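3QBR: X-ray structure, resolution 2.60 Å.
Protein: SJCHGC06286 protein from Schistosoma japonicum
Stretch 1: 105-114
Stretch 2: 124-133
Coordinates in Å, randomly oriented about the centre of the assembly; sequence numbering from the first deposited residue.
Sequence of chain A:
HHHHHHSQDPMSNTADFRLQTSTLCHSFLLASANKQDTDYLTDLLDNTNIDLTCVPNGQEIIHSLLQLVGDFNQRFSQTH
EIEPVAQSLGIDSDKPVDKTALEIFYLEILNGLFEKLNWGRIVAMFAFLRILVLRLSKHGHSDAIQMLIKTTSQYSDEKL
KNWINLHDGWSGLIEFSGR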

# COMPACT_ATOMS: atom_id res chain seq x y z
N PHE A 105 -12.07 2.70 8.24
CA PHE A 105 -11.31 3.89 7.96
C PHE A 105 -10.41 3.68 6.78
O PHE A 105 -10.32 4.55 5.90
N TYR A 106 -9.74 2.53 6.75
CA TYR A 106 -8.89 2.17 5.61
C TYR A 106 -9.70 2.28 4.33
O TYR A 106 -9.28 2.92 3.37
N LEU A 107 -10.87 1.65 4.34
CA LEU A 107 -11.73 1.68 3.17
C LEU A 107 -12.14 3.10 2.76
O LEU A 107 -12.17 3.42 1.56
N GLU A 108 -12.41 3.95 3.74
CA GLU A 108 -12.75 5.34 3.47
C GLU A 108 -11.56 6.09 2.89
O GLU A 108 -11.71 6.97 2.04
N ILE A 109 -10.36 5.78 3.38
CA ILE A 109 -9.15 6.43 2.87
C ILE A 109 -8.85 6.03 1.42
O ILE A 109 -8.41 6.86 0.62
N LEU A 110 -9.08 4.78 1.09
CA LEU A 110 -8.88 4.30 -0.26
C LEU A 110 -9.88 4.92 -1.18
O LEU A 110 -9.55 5.45 -2.20
N ASN A 111 -11.14 4.84 -0.80
CA ASN A 111 -12.19 5.54 -1.54
C ASN A 111 -11.88 7.02 -1.77
O ASN A 111 -12.09 7.56 -2.87
N GLY A 112 -11.36 7.68 -0.75
CA GLY A 112 -10.86 9.03 -0.93
C GLY A 112 -9.68 9.12 -1.87
O GLY A 112 -9.63 10.00 -2.72
N LEU A 113 -8.71 8.22 -1.71
CA LEU A 113 -7.52 8.22 -2.57
C LEU A 113 -7.89 8.00 -4.04
O LEU A 113 -7.22 8.50 -4.95
N PHE A 114 -8.95 7.24 -4.26
CA PHE A 114 -9.19 6.69 -5.60
C PHE A 114 -10.36 7.31 -6.38
O PHE A 114 -10.79 6.75 -7.40
N ALA A 124 0.75 5.53 -4.28
CA ALA A 124 0.42 6.09 -2.99
C ALA A 124 -0.25 5.07 -2.08
O ALA A 124 -0.10 5.12 -0.87
N MET A 125 -1.01 4.14 -2.64
CA MET A 125 -1.63 3.07 -1.84
C MET A 125 -0.59 2.10 -1.24
O MET A 125 -0.71 1.69 -0.08
N PHE A 126 0.42 1.73 -2.02
CA PHE A 126 1.49 0.90 -1.49
C PHE A 126 2.34 1.64 -0.46
O PHE A 126 2.76 1.05 0.54
N ALA A 127 2.63 2.92 -0.71
CA ALA A 127 3.53 3.63 0.20
C ALA A 127 2.86 3.82 1.55
O ALA A 127 3.50 3.69 2.62
N PHE A 128 1.55 4.06 1.50
CA PHE A 128 0.76 4.25 2.70
C PHE A 128 0.54 2.96 3.47
O PHE A 128 0.66 2.93 4.69
N LEU A 129 0.16 1.91 2.75
CA LEU A 129 0.01 0.57 3.35
C LEU A 129 1.30 0.16 4.08
O LEU A 129 1.26 -0.34 5.20
N ARG A 130 2.44 0.42 3.46
CA ARG A 130 3.75 0.20 4.09
C ARG A 130 3.88 0.91 5.42
O ARG A 130 4.35 0.34 6.42
N ILE A 131 3.47 2.17 5.43
CA ILE A 131 3.62 3.05 6.57
C ILE A 131 2.76 2.53 7.71
O ILE A 131 3.21 2.45 8.85
N LEU A 132 1.53 2.15 7.40
CA LEU A 132 0.63 1.55 8.38
C LEU A 132 1.20 0.27 8.94
O LEU A 132 1.21 0.07 10.16
N VAL A 133 1.65 -0.62 8.04
CA VAL A 133 2.16 -1.94 8.40
C VAL A 133 3.39 -1.81 9.32
O VAL A 133 3.46 -2.44 10.38

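The most unusual feature of this contact is that a tyrosine serves as its knob: the side chain of Y106, which has the largest covered area at 81 Å², reaches across a wide gap between two helices and sits among M125, F128, L129 and L132. The helices, 105-113 and 124-133, run nearly antiparallel, with 155° between their directions, and their axes come no closer than 11.5 Å. At that spacing the backbones do not touch, and side chains, several of them large, fill the space between them. No hydrogen bond crosses the contact, so the packing is carried by apolar surfaces and one sulfur-aromatic approach.

The CA-to-CB bond of Y106 points sideways, yet its t rotamer (chi1 -167°) brings the ring end nearer to the second helix. A long, flat side chain suits this place because the CA atoms of Y106 and L129 lie 9.3 Å apart. Y106 CE1 lies 3.9 Å from L132 CD1 and 4.3 Å from F128 CD2, the latter at the edge of the tyrosine ring, near its plane. At the far end, Y106 OH comes within 3.8 Å of L129 CD1 and 4.2 Å of M125 CG. The closest atoms to the hydroxyl across the contact are carbons, and no hydrogen bond forms there, but it is hydrogen-bonded elsewhere in the structure, so its polarity is satisfied despite burial.

On the second helix, F128 and L132 both point toward the first. F128 adopts t (chi1 -172°), and its ring also meets I109, whose CB likewise points inward: I109 CD1 is 3.9 Å from F128 CE2. With chi1 m and chi2 t, the isoleucine extends its terminal methyl to the aromatic carbon. L132, also m,t, supplies a methyl to the tyrosine, whereas L129, in the t,p rotamer, reaches it from a sideways-pointing CB.

Toward the C-terminal end of the first helix the backbones draw nearer, the CA atoms of L110 and M125 being 7.5 Å apart. M125 points toward the first helix and, with its t,t,p conformation, runs an unbranched chain past several partners. L110, in the m,t rotamer, places CD2 4.1 Å from M125 CG. L113, in t,p, points inward and meets two residues. Its closest approach to A124 is CD1 to CB, at 4.1 Å; L113 CD2 lies 3.9 Å from M125 CB and 3.8 Å from the backbone N of M125, and is also near A124 CB. The small methyl of A124 suits a place where the leucine comes so near the opposing backbone.

The M125 sulfur finishes the contact at F114, the first residue to leave helical geometry. The phenylalanine is in m (chi1 -79°), and although its CB points sideways, the ring swings nearer. M125 SD lies 3.8 Å from F114 CE2, and the sulfur approaches the ring edge, 80° off the ring normal. A polarizable thioether is well matched to the slightly positive rim of an aromatic ring.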

# COMPACT_ATOMS: atom_id res chain seq x y z
CB PHE A 105 -10.50 4.33 9.15
CG PHE A 105 -11.34 4.58 10.35
CD1 PHE A 105 -12.65 4.99 10.20
CD2 PHE A 105 -10.82 4.42 11.63
CE1 PHE A 105 -13.45 5.23 11.30
CE2 PHE A 105 -11.61 4.67 12.74
CZ PHE A 105 -12.93 5.07 12.57
CB TYR A 106 -8.30 0.74 5.72
CG TYR A 106 -7.19 0.51 4.72
CD1 TYR A 106 -6.08 1.34 4.71
CD2 TYR A 106 -7.26 -0.50 3.79
CE1 TYR A 106 -5.07 1.18 3.80
CE2 TYR A 106 -6.23 -0.70 2.87
CZ TYR A 106 -5.14 0.16 2.88
OH TYR A 106 -4.11 0.03 1.98
CB LEU A 107 -12.94 0.76 3.38
CG LEU A 107 -12.54 -0.69 3.13
CD1 LEU A 107 -13.73 -1.62 3.13
CD2 LEU A 107 -11.77 -0.80 1.81
CB GLU A 108 -13.24 6.03 4.75
CG GLU A 108 -14.64 5.64 5.22
CD GLU A 108 -15.08 6.38 6.50
OE1 GLU A 108 -14.36 7.30 6.96
OE2 GLU A 108 -16.14 6.02 7.05
CB ILE A 109 -7.94 6.09 3.73
CG1 ILE A 109 -8.17 6.51 5.17
CG2 ILE A 109 -6.69 6.74 3.15
CD1 ILE A 109 -6.91 6.55 5.98
CB LEU A 110 -9.04 2.80 -0.30
CG LEU A 110 -7.95 1.98 0.37
CD1 LEU A 110 -8.11 0.56 0.04
CD2 LEU A 110 -6.63 2.45 -0.08
CB ASN A 111 -13.50 5.37 -0.79
CG ASN A 111 -14.09 4.00 -1.00
OD1 ASN A 111 -13.87 3.39 -2.05
ND2 ASN A 111 -14.83 3.50 -0.02
CB LEU A 113 -6.53 7.13 -2.12
CG LEU A 113 -5.31 6.91 -3.04
CD1 LEU A 113 -4.46 8.17 -3.26
CD2 LEU A 113 -4.43 5.78 -2.53
CB PHE A 114 -9.27 5.14 -5.56
CG PHE A 114 -7.90 4.47 -5.51
CD1 PHE A 114 -6.95 4.73 -6.49
CD2 PHE A 114 -7.57 3.61 -4.47
CE1 PHE A 114 -5.68 4.15 -6.43
CE2 PHE A 114 -6.31 3.01 -4.42
CZ PHE A 114 -5.37 3.28 -5.40
CB ALA A 124 -0.46 7.33 -3.17
CB MET A 125 -2.65 2.30 -2.69
CG MET A 125 -3.27 1.10 -2.02
SD MET A 125 -4.31 0.09 -3.09
CE MET A 125 -3.23 -0.17 -4.49
CB PHE A 126 2.41 0.36 -2.59
CG PHE A 126 1.75 -0.69 -3.46
CD1 PHE A 126 1.86 -2.05 -3.15
CD2 PHE A 126 1.03 -0.33 -4.60
CE1 PHE A 126 1.26 -3.04 -3.96
CE2 PHE A 126 0.42 -1.30 -5.41
CZ PHE A 126 0.54 -2.67 -5.09
CB ALA A 127 3.97 4.95 -0.39
CB PHE A 128 -0.60 4.83 2.36
CG PHE A 128 -1.41 5.24 3.55
CD1 PHE A 128 -0.94 6.20 4.44
CD2 PHE A 128 -2.68 4.73 3.75
CE1 PHE A 128 -1.72 6.60 5.53
CE2 PHE A 128 -3.46 5.13 4.83
CZ PHE A 128 -2.98 6.06 5.72
CB LEU A 129 -0.37 -0.45 2.28
CG LEU A 129 -0.41 -1.94 2.62
CD1 LEU A 129 -1.61 -2.33 3.52
CD2 LEU A 129 -0.43 -2.72 1.30
CB ARG A 130 4.87 0.70 3.18
CG ARG A 130 6.22 0.27 3.62
CD ARG A 130 7.32 0.81 2.70
NE ARG A 130 7.75 2.08 3.24
CZ ARG A 130 8.89 2.28 3.88
NH1 ARG A 130 9.76 1.28 4.02
NH2 ARG A 130 9.18 3.48 4.36
CB ILE A 131 3.27 4.51 6.17
CG1 ILE A 131 4.51 5.18 5.58
CG2 ILE A 131 2.70 5.30 7.34
CD1 ILE A 131 4.20 6.29 4.60
CB LEU A 132 -0.73 1.26 7.75
CG LEU A 132 -1.53 2.49 7.30
CD1 LEU A 132 -2.95 2.16 6.90
CD2 LEU A 132 -1.55 3.51 8.41
CB VAL A 133 2.47 -2.81 7.14
CG1 VAL A 133 3.50 -3.96 7.47
CG2 VAL A 133 1.16 -3.34 6.53